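PDB 3H9D: microtubule-associated protein 1A/1B, light chain 3, putative, which is an ATG8-family ubiquitin-like protein of autophagy, probably joined through its C-terminus to a membrane lipid such as phosphatidylethanolamine. Local coordinates for residues Leu32-Glu37 and Phe52-Asp57. Residues are numbered along the deposited sequence; the frame is centred on the assembly and turned at random.
Sequences LPIICE and FLVPSD
Ile34 and Phe52 face each other as an antiparallel hydrogen-bonded pair, and their ring of backbone bonds is short: Ile34 N to Phe52 O and Phe52 N to Ile34 O are both 2.7 Å. Two residues along the ladder, past the non-hydrogen-bonded pair of Pro33 and Leu53, Leu32 and Val54 close a second ring that is less even. Val54 N reaches Leu32 O almost straight, at 174° about the hydrogen, whereas the return bond from Leu32 N to Val54 O is bent to 138°. On the face carrying these four side chains, the packing centres on Ile34. Its CD1 rests on Val54 CG2 at 4.0 Å, a methyl that stands anti to the carbonyl carbon of its own residue, while its CG2 leans on Phe52 CB. Cys36 CB meets the CD1-CE1 side of the Phe52 ring obliquely, 3.8 Å from CE1, and Phe63 of helix 60-71 packs edge-to-face with that ring. The other face is looser across the pair: Pro33 and partly exposed Leu53 hardly touch, and helix 14-27 packs against both. Beyond the strand end, partly exposed Ser56 sets OG 3.4 Å from Leu32 CD1, near Ala95. Joining inner strand 31-38 to edge strand 51-55, this antiparallel ladder is the β1-β2 hairpin of the ubiquitin-like β-grasp fold.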
ATOM      1  N   LEU A  32     -13.299  14.119  11.768  1.00 35.45           N
ATOM      2  CA  LEU A  32     -12.363  13.909  10.670  1.00 32.01           C
ATOM      3  C   LEU A  32     -11.707  12.545  10.821  1.00 30.01           C
ATOM      4  O   LEU A  32     -11.201  12.220  11.895  1.00 30.22           O
ATOM      5  CB  LEU A  32     -11.305  15.018  10.646  1.00 31.05           C
ATOM      6  CG  LEU A  32     -11.816  16.448  10.506  1.00 28.83           C
ATOM      7  CD1 LEU A  32     -10.715  17.412  10.879  1.00 24.77           C
ATOM      8  CD2 LEU A  32     -12.318  16.702   9.088  1.00 25.61           C
ATOM      9  N   PRO A  33     -11.729  11.732   9.749  1.00 28.95           N
ATOM     10  CA  PRO A  33     -11.187  10.373   9.839  1.00 26.60           C
ATOM     11  C   PRO A  33      -9.666  10.347   9.691  1.00 25.48           C
ATOM     12  O   PRO A  33      -9.122  10.733   8.653  1.00 25.24           O
ATOM     13  CB  PRO A  33     -11.885   9.645   8.693  1.00 25.70           C
ATOM     14  CG  PRO A  33     -12.176  10.697   7.691  1.00 26.27           C
ATOM     15  CD  PRO A  33     -12.279  12.021   8.410  1.00 27.95           C
ATOM     16  N   ILE A  34      -9.000   9.905  10.748  1.00 23.28           N
ATOM     17  CA  ILE A  34      -7.550   9.954  10.839  1.00 23.15           C
ATOM     18  C   ILE A  34      -6.968   8.547  11.024  1.00 21.99           C
ATOM     19  O   ILE A  34      -7.466   7.756  11.833  1.00 19.59           O
ATOM     20  CB  ILE A  34      -7.102  10.942  11.987  1.00 23.42           C
ATOM     21  CG1 ILE A  34      -6.912  12.361  11.443  1.00 22.18           C
ATOM     22  CG2 ILE A  34      -5.818  10.503  12.668  1.00 22.53           C
ATOM     23  CD1 ILE A  34      -8.198  13.145  11.262  1.00 16.68           C
ATOM     24  N   ILE A  35      -5.933   8.235  10.245  1.00 22.30           N
ATOM     25  CA  ILE A  35      -5.122   7.019  10.470  1.00 21.65           C
ATOM     26  C   ILE A  35      -3.809   7.439  11.142  1.00 21.80           C
ATOM     27  O   ILE A  35      -3.112   8.319  10.651  1.00 21.43           O
ATOM     28  CB  ILE A  35      -4.842   6.220   9.145  1.00 21.16           C
ATOM     29  CG1 ILE A  35      -6.141   5.835   8.429  1.00 18.61           C
ATOM     30  CG2 ILE A  35      -3.967   4.960   9.398  1.00 18.07           C
ATOM     31  CD1 ILE A  35      -7.039   4.905   9.216  1.00 20.83           C
ATOM     32  N   CYS A  36      -3.475   6.806  12.259  1.00 22.51           N
ATOM     33  CA  CYS A  36      -2.328   7.229  13.058  1.00 23.22           C
ATOM     34  C   CYS A  36      -1.395   6.065  13.351  1.00 23.29           C
ATOM     35  O   CYS A  36      -1.723   5.180  14.157  1.00 24.02           O
ATOM     36  CB  CYS A  36      -2.814   7.874  14.361  1.00 24.78           C
ATOM     37  SG  CYS A  36      -1.768   9.200  14.961  1.00 27.10           S
ATOM     38  N   GLU A  37      -0.224   6.067  12.705  1.00 21.76           N
ATOM     39  CA  GLU A  37       0.704   4.935  12.816  1.00 20.66           C
ATOM     40  C   GLU A  37       2.104   5.349  13.267  1.00 19.72           C
ATOM     41  O   GLU A  37       2.515   6.462  13.028  1.00 18.02           O
ATOM     42  CB  GLU A  37       0.751   4.172  11.485  1.00 21.23           C
ATOM     43  CG  GLU A  37      -0.609   3.599  11.048  1.00 18.51           C
ATOM     44  CD  GLU A  37      -0.569   3.024   9.644  1.00 19.44           C
ATOM     45  OE1 GLU A  37      -0.453   1.789   9.506  1.00 20.12           O
ATOM     46  OE2 GLU A  37      -0.622   3.809   8.684  1.00 18.25           O
ATOM     47  N   PHE A  52      -8.816   7.330  14.127  1.00 29.10           N
ATOM     48  CA  PHE A  52      -9.369   8.355  15.001  1.00 28.70           C
ATOM     49  C   PHE A  52     -10.428   9.139  14.285  1.00 29.21           C
ATOM     50  O   PHE A  52     -10.268   9.511  13.132  1.00 28.85           O
ATOM     51  CB  PHE A  52      -8.278   9.287  15.522  1.00 27.81           C
ATOM     52  CG  PHE A  52      -7.372   8.638  16.514  1.00 26.42           C
ATOM     53  CD1 PHE A  52      -6.260   7.904  16.083  1.00 24.27           C
ATOM     54  CD2 PHE A  52      -7.646   8.728  17.879  1.00 20.17           C
ATOM     55  CE1 PHE A  52      -5.425   7.274  16.996  1.00 24.16           C
ATOM     56  CE2 PHE A  52      -6.815   8.110  18.810  1.00 22.29           C
ATOM     57  CZ  PHE A  52      -5.701   7.378  18.373  1.00 27.65           C
ATOM     58  N   LEU A  53     -11.533   9.353  14.982  1.00 31.06           N
ATOM     59  CA  LEU A  53     -12.595  10.208  14.508  1.00 30.54           C
ATOM     60  C   LEU A  53     -12.430  11.468  15.341  1.00 30.35           C
ATOM     61  O   LEU A  53     -12.867  11.529  16.485  1.00 30.41           O
ATOM     62  CB  LEU A  53     -13.947   9.523  14.733  1.00 30.97           C
ATOM     63  CG  LEU A  53     -14.390   8.416  13.754  1.00 33.36           C
ATOM     64  CD1 LEU A  53     -13.343   7.314  13.471  1.00 28.78           C
ATOM     65  CD2 LEU A  53     -15.675   7.797  14.239  1.00 31.29           C
ATOM     66  N   VAL A  54     -11.758  12.456  14.751  1.00 30.04           N
ATOM     67  CA  VAL A  54     -11.199  13.601  15.471  1.00 28.82           C
ATOM     68  C   VAL A  54     -12.103  14.825  15.324  1.00 29.38           C
ATOM     69  O   VAL A  54     -12.410  15.230  14.195  1.00 28.78           O
ATOM     70  CB  VAL A  54      -9.746  13.931  14.958  1.00 28.43           C
ATOM     71  CG1 VAL A  54      -9.159  15.178  15.640  1.00 25.82           C
ATOM     72  CG2 VAL A  54      -8.823  12.736  15.143  1.00 25.06           C
ATOM     73  N   PRO A  55     -12.530  15.418  16.464  1.00 29.75           N
ATOM     74  CA  PRO A  55     -13.314  16.659  16.437  1.00 30.77           C
ATOM     75  C   PRO A  55     -12.623  17.691  15.553  1.00 32.22           C
ATOM     76  O   PRO A  55     -11.450  17.997  15.764  1.00 33.01           O
ATOM     77  CB  PRO A  55     -13.302  17.114  17.897  1.00 29.92           C
ATOM     78  CG  PRO A  55     -13.140  15.867  18.688  1.00 29.34           C
ATOM     79  CD  PRO A  55     -12.294  14.943  17.841  1.00 29.56           C
ATOM     80  N   SER A  56     -13.342  18.204  14.562  1.00 34.75           N
ATOM     81  CA  SER A  56     -12.763  19.091  13.545  1.00 37.17           C
ATOM     82  C   SER A  56     -12.337  20.465  14.075  1.00 38.51           C
ATOM     83  O   SER A  56     -11.826  21.297  13.319  1.00 39.22           O
ATOM     84  CB  SER A  56     -13.754  19.260  12.398  1.00 37.49           C
ATOM     85  OG  SER A  56     -13.111  19.778  11.245  1.00 41.49           O
ATOM     86  N   ASP A  57     -12.559  20.688  15.373  1.00 39.78           N
ATOM     87  CA  ASP A  57     -12.200  21.927  16.073  1.00 40.63           C
ATOM     88  C   ASP A  57     -10.865  21.820  16.817  1.00 40.15           C
ATOM     89  O   ASP A  57     -10.450  22.761  17.510  1.00 41.53           O
ATOM     90  CB  ASP A  57     -13.309  22.312  17.066  1.00 40.72           C
ATOM     91  CG  ASP A  57     -13.754  21.143  17.922  1.00 43.84           C
ATOM     92  OD1 ASP A  57     -13.805  21.281  19.162  1.00 47.27           O
ATOM     93  OD2 ASP A  57     -14.054  20.071  17.355  1.00 49.36           O
TER